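Local coordinates for protein arginyl-tRNA synthetase, putative (Plasmodium falciparum, PDB 5JLD) that probably charges the arginine-specific tRNA with L-arginine at the cost of ATP, as a monomeric class I aminoacyl-tRNA synthetase, at residues I302-E307 against F360-K365; D503-T508 against E564-L569. All coordinates share one frame; numbering follows the deposited sequence.

Contact 1 of 2, residues I302-E307 against F360-K365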
# COMPACT_ATOMS: atom_id res chain seq x y z
N ILE A 302 -25.05 -14.20 -22.94
CA ILE A 302 -25.15 -14.77 -21.60
C ILE A 302 -24.39 -13.87 -20.63
O ILE A 302 -23.19 -13.61 -20.78
CB ILE A 302 -24.59 -16.22 -21.51
CG1 ILE A 302 -25.39 -17.17 -22.40
CG2 ILE A 302 -24.60 -16.72 -20.10
CD1 ILE A 302 -24.74 -17.44 -23.72
N CYS A 303 -25.11 -13.42 -19.61
CA CYS A 303 -24.60 -12.44 -18.67
C CYS A 303 -24.81 -12.83 -17.23
O CYS A 303 -25.56 -13.76 -16.94
CB CYS A 303 -25.26 -11.08 -18.93
SG CYS A 303 -25.11 -10.51 -20.62
N TYR A 304 -24.14 -12.12 -16.33
CA TYR A 304 -24.50 -12.14 -14.92
C TYR A 304 -25.14 -10.81 -14.55
O TYR A 304 -24.50 -9.76 -14.60
CB TYR A 304 -23.29 -12.38 -14.02
CG TYR A 304 -23.61 -12.22 -12.54
CD1 TYR A 304 -24.44 -13.13 -11.89
CD2 TYR A 304 -23.09 -11.16 -11.81
CE1 TYR A 304 -24.74 -12.99 -10.55
CE2 TYR A 304 -23.38 -11.01 -10.46
CZ TYR A 304 -24.21 -11.93 -9.84
OH TYR A 304 -24.50 -11.79 -8.51
N GLN A 305 -26.42 -10.87 -14.17
CA GLN A 305 -27.12 -9.72 -13.65
C GLN A 305 -27.13 -9.75 -12.13
O GLN A 305 -27.79 -10.61 -11.53
CB GLN A 305 -28.55 -9.66 -14.17
CG GLN A 305 -29.33 -8.46 -13.65
CD GLN A 305 -28.79 -7.14 -14.19
OE1 GLN A 305 -28.81 -6.90 -15.40
NE2 GLN A 305 -28.32 -6.27 -13.29
N SER A 306 -26.40 -8.85 -11.50
CA SER A 306 -26.48 -8.74 -10.06
C SER A 306 -27.78 -8.05 -9.66
O SER A 306 -28.36 -7.25 -10.42
CB SER A 306 -25.29 -7.97 -9.50
OG SER A 306 -25.46 -7.76 -8.11
N GLU A 307 -28.24 -8.39 -8.46
CA GLU A 307 -29.37 -7.74 -7.80
C GLU A 307 -28.95 -6.37 -7.27
O GLU A 307 -29.78 -5.47 -7.10
CB GLU A 307 -29.85 -8.62 -6.65
CG GLU A 307 -28.71 -9.46 -6.08
CD GLU A 307 -29.12 -10.36 -4.94
OE1 GLU A 307 -30.33 -10.69 -4.85
OE2 GLU A 307 -28.24 -10.74 -4.14
N PHE A 360 -17.05 -9.29 -7.62
CA PHE A 360 -16.89 -9.94 -6.31
C PHE A 360 -18.23 -10.57 -5.94
O PHE A 360 -18.30 -11.73 -5.52
CB PHE A 360 -16.44 -8.95 -5.24
CG PHE A 360 -15.08 -8.37 -5.47
CD1 PHE A 360 -14.19 -8.95 -6.38
CD2 PHE A 360 -14.68 -7.23 -4.77
CE1 PHE A 360 -12.93 -8.40 -6.61
CE2 PHE A 360 -13.42 -6.67 -4.98
CZ PHE A 360 -12.54 -7.26 -5.89
N ASP A 361 -19.29 -9.79 -6.12
CA ASP A 361 -20.66 -10.26 -5.94
C ASP A 361 -20.94 -11.57 -6.69
O ASP A 361 -21.62 -12.46 -6.17
CB ASP A 361 -21.64 -9.16 -6.37
CG ASP A 361 -23.09 -9.52 -6.08
OD1 ASP A 361 -23.48 -9.54 -4.90
OD2 ASP A 361 -23.84 -9.79 -7.05
N LEU A 362 -20.41 -11.73 -7.90
CA LEU A 362 -20.63 -13.00 -8.61
C LEU A 362 -19.84 -14.12 -7.95
O LEU A 362 -20.35 -15.23 -7.72
CB LEU A 362 -20.26 -12.90 -10.09
CG LEU A 362 -20.16 -14.22 -10.87
CD1 LEU A 362 -21.50 -14.98 -10.89
CD2 LEU A 362 -19.63 -13.98 -12.29
N ILE A 363 -18.59 -13.82 -7.61
CA ILE A 363 -17.65 -14.85 -7.17
C ILE A 363 -18.07 -15.37 -5.78
O ILE A 363 -17.86 -16.54 -5.44
CB ILE A 363 -16.20 -14.30 -7.14
CG1 ILE A 363 -15.41 -14.74 -8.38
CG2 ILE A 363 -15.48 -14.73 -5.88
CD1 ILE A 363 -16.06 -14.44 -9.73
N LYS A 364 -18.69 -14.50 -5.00
CA LYS A 364 -19.16 -14.84 -3.68
C LYS A 364 -20.35 -15.81 -3.76
O LYS A 364 -20.65 -16.53 -2.80
CB LYS A 364 -19.53 -13.56 -2.93
CG LYS A 364 -18.63 -13.21 -1.75
CD LYS A 364 -17.22 -13.77 -1.85
CE LYS A 364 -16.41 -13.35 -0.62
NZ LYS A 364 -15.19 -14.17 -0.31
N LYS A 365 -21.01 -15.85 -4.92
CA LYS A 365 -22.15 -16.75 -5.10
C LYS A 365 -21.70 -18.13 -5.60
O LYS A 365 -22.50 -19.06 -5.66
CB LYS A 365 -23.17 -16.15 -6.08
CG LYS A 365 -23.98 -14.99 -5.50
CD LYS A 365 -25.05 -14.49 -6.46
CE LYS A 365 -25.71 -13.23 -5.90
NZ LYS A 365 -26.67 -12.60 -6.87
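The ring of Tyr304 lies between an aliphatic side chain and a backbone amide. Over one face sits the CD1 methyl of Leu362, 3.8 Å from the ring centroid and 18° off the normal, a CH-pi contact. Leu362 CB also touches the ring, on the CD2 and CE2 side. The opposite face has the backbone N of Ser306 near its rim. At the hydroxyl edge, Asp361 OD2 lies in the ring plane and Lys365 NZ close to it. The ring and the Asp361 carboxylate are turned 41° against each other.

The phenol oxygen is gripped twice. It donates to Asp361 OD2 at 2.6 Å from Tyr304 OH, and Lys365 NZ donates to Tyr304 OH at 2.8 Å. These bonds fix the direction of the phenol proton. Asp361 OD2 takes a second bond, from Ser306 OG at 2.8 Å. Both hydroxyls meet this oxygen from above the carboxylate plane. With CG anti to the backbone N (chi1 172°), Tyr304 reaches across to the helix, and the extended Lys365 chain crosses it at about a right angle. The ammonium charge would tend to polarise the phenol and favour an ionised Asp361.

Leu313 of strand 313-316 touches both Tyr304 and Leu362. Ser306 OG, besides donating to Asp361 OD2, is hydrogen-bonded to Asn308 N, which ties the helix contact to the loop. The hydrogen-bonded chain Lys365-Tyr304-Asp361-Ser306 makes the join; a longer salt-bridge network of Glu307, Asp361 and Lys365 adds to it, with Lys365 NZ 3.7 Å from Glu307 OE2. Helix 353-364 is the crossover between the adjacent parallel strands 343-349 and 374-380 of the Rossmann-type class I catalytic domain, and the small antiparallel sheet containing strand 301-304 packs against it.

Contact 2 of 2, residues D503-T508 against E564-L569; sequences DELSLT and EKSRLL
Ser566 OG is the best-held polar atom, and one hydrogen bond grips it from across the contact. The donor is the backbone N of Ser506, at 2.8 Å from Ser566 OG, and the bond is nearly straight (166°). The setting is the helical DALR anticodon-binding domain, where the loop before helix 510-520 crosses the first turns of helix 564-584. Ser566 OG stands anti to its own backbone N (chi1 177°), which aims it at the loop.

The fit here is close. The Ser566 CB lies 3.1 Å from Glu504 O, and Leu505 CA is 3.2 Å from Ser566 OG. Leu505 turns its CD1 methyl over the serine and on to Leu569 CB, so the apolar contact flanks the polar one. Leu106 of helix 99-108 also touches Leu505. Asn563 ND2, just before the helix, bonds Ser506 O, so both backbone polar atoms of Ser506 have partners.

Glu504 bends at chi2 (-73°) and lays its carboxylate beside the aliphatic part of Lys565, with OE2 3.7 Å from Lys565 CD. The ammonium runs past, beyond salt-bridge range. A water joins the two segments at the start of the helix. It accepts from the backbone N of Ser566 at 3.1 Å and lies 3.0 Å from Glu504 OE1, to which it can donate.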
# COMPACT_ATOMS: atom_id res chain seq x y z
N ASP A 503 18.97 -0.56 28.84
CA ASP A 503 18.49 -0.02 30.10
C ASP A 503 18.97 1.41 30.37
O ASP A 503 18.74 1.97 31.45
CB ASP A 503 18.90 -0.94 31.26
CG ASP A 503 18.03 -2.19 31.36
OD1 ASP A 503 16.82 -2.11 31.03
OD2 ASP A 503 18.55 -3.24 31.79
N GLU A 504 19.64 2.01 29.38
CA GLU A 504 19.99 3.42 29.48
C GLU A 504 18.73 4.24 29.27
O GLU A 504 18.62 5.38 29.72
CB GLU A 504 21.05 3.82 28.47
CG GLU A 504 22.45 3.36 28.82
CD GLU A 504 23.06 4.16 29.95
OE1 GLU A 504 22.49 5.20 30.33
OE2 GLU A 504 24.12 3.74 30.47
N LEU A 505 17.77 3.62 28.60
CA LEU A 505 16.60 4.32 28.10
C LEU A 505 15.78 4.96 29.20
O LEU A 505 15.24 4.27 30.07
CB LEU A 505 15.73 3.35 27.29
CG LEU A 505 14.82 3.96 26.23
CD1 LEU A 505 15.63 4.76 25.22
CD2 LEU A 505 14.06 2.85 25.54
N SER A 506 15.69 6.28 29.17
CA SER A 506 14.90 7.03 30.13
C SER A 506 14.23 8.23 29.47
O SER A 506 14.88 9.20 29.05
CB SER A 506 15.75 7.50 31.32
OG SER A 506 16.53 6.43 31.81
N LEU A 507 12.91 8.16 29.42
CA LEU A 507 12.10 9.18 28.77
C LEU A 507 11.72 10.24 29.80
O LEU A 507 10.67 10.16 30.45
CB LEU A 507 10.89 8.53 28.12
CG LEU A 507 11.28 7.27 27.33
CD1 LEU A 507 10.08 6.58 26.72
CD2 LEU A 507 12.31 7.58 26.24
N THR A 508 12.59 11.23 29.95
CA THR A 508 12.51 12.21 31.02
C THR A 508 11.74 13.46 30.60
O THR A 508 11.20 14.17 31.44
CB THR A 508 13.93 12.61 31.51
OG1 THR A 508 14.69 13.14 30.41
CG2 THR A 508 14.66 11.40 32.04
N GLU A 564 22.61 11.33 27.91
CA GLU A 564 23.11 11.29 26.54
C GLU A 564 22.96 9.92 25.86
O GLU A 564 22.43 9.82 24.74
CB GLU A 564 24.58 11.73 26.55
CG GLU A 564 25.44 11.17 25.44
CD GLU A 564 26.80 11.83 25.40
OE1 GLU A 564 27.36 12.14 26.48
OE2 GLU A 564 27.32 12.06 24.28
N LYS A 565 23.42 8.86 26.54
CA LYS A 565 23.34 7.52 25.96
C LYS A 565 21.89 7.11 25.61
O LYS A 565 21.63 6.65 24.49
CB LYS A 565 23.98 6.51 26.91
CG LYS A 565 25.51 6.64 26.98
CD LYS A 565 26.11 5.68 27.99
CE LYS A 565 27.62 5.60 27.85
NZ LYS A 565 28.21 4.48 28.65
N SER A 566 20.96 7.32 26.53
CA SER A 566 19.54 7.09 26.25
C SER A 566 19.05 7.88 25.02
O SER A 566 18.35 7.34 24.17
CB SER A 566 18.67 7.45 27.45
OG SER A 566 17.30 7.28 27.14
N ARG A 567 19.44 9.15 24.92
CA ARG A 567 19.08 9.93 23.74
C ARG A 567 19.63 9.30 22.45
O ARG A 567 18.94 9.26 21.44
CB ARG A 567 19.55 11.38 23.86
CG ARG A 567 18.78 12.17 24.92
CD ARG A 567 18.89 13.67 24.75
NE ARG A 567 20.21 14.18 25.11
CZ ARG A 567 20.66 14.36 26.35
NH1 ARG A 567 19.92 14.05 27.41
NH2 ARG A 567 21.88 14.85 26.53
N LEU A 568 20.87 8.83 22.49
CA LEU A 568 21.48 8.20 21.33
C LEU A 568 20.71 6.94 20.93
O LEU A 568 20.48 6.68 19.75
CB LEU A 568 22.94 7.85 21.62
CG LEU A 568 23.84 7.86 20.39
CD1 LEU A 568 23.97 9.29 19.85
CD2 LEU A 568 25.21 7.28 20.73
N LEU A 569 20.30 6.18 21.94
CA LEU A 569 19.47 5.00 21.73
C LEU A 569 18.17 5.37 21.03
O LEU A 569 17.73 4.69 20.08
CB LEU A 569 19.19 4.32 23.07
CG LEU A 569 19.41 2.81 23.16
CD1 LEU A 569 20.73 2.41 22.51
CD2 LEU A 569 19.37 2.36 24.61
O HOH W 1 21.60 7.99 29.52

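Overall arrangement
From the N terminus, the chain passes through the N-terminal domain and enters the catalytic domain. There contact 1 closes a loop of 52 residues, bringing helix 353-364 back against strand 301-304. The chain then runs on into the anticodon-binding domain. Contact 2 closes a second, mostly helical loop of 55 residues, with helix 564-584 returning to the segment 503-508. The two loops follow in series and neither nest nor cross. The centres of contacts 1 and 2 are about 59 Å apart, on opposite sides of the centre of the chain. Contact 2 also lies beside helix 99-108, so it reaches a much earlier part of the chain.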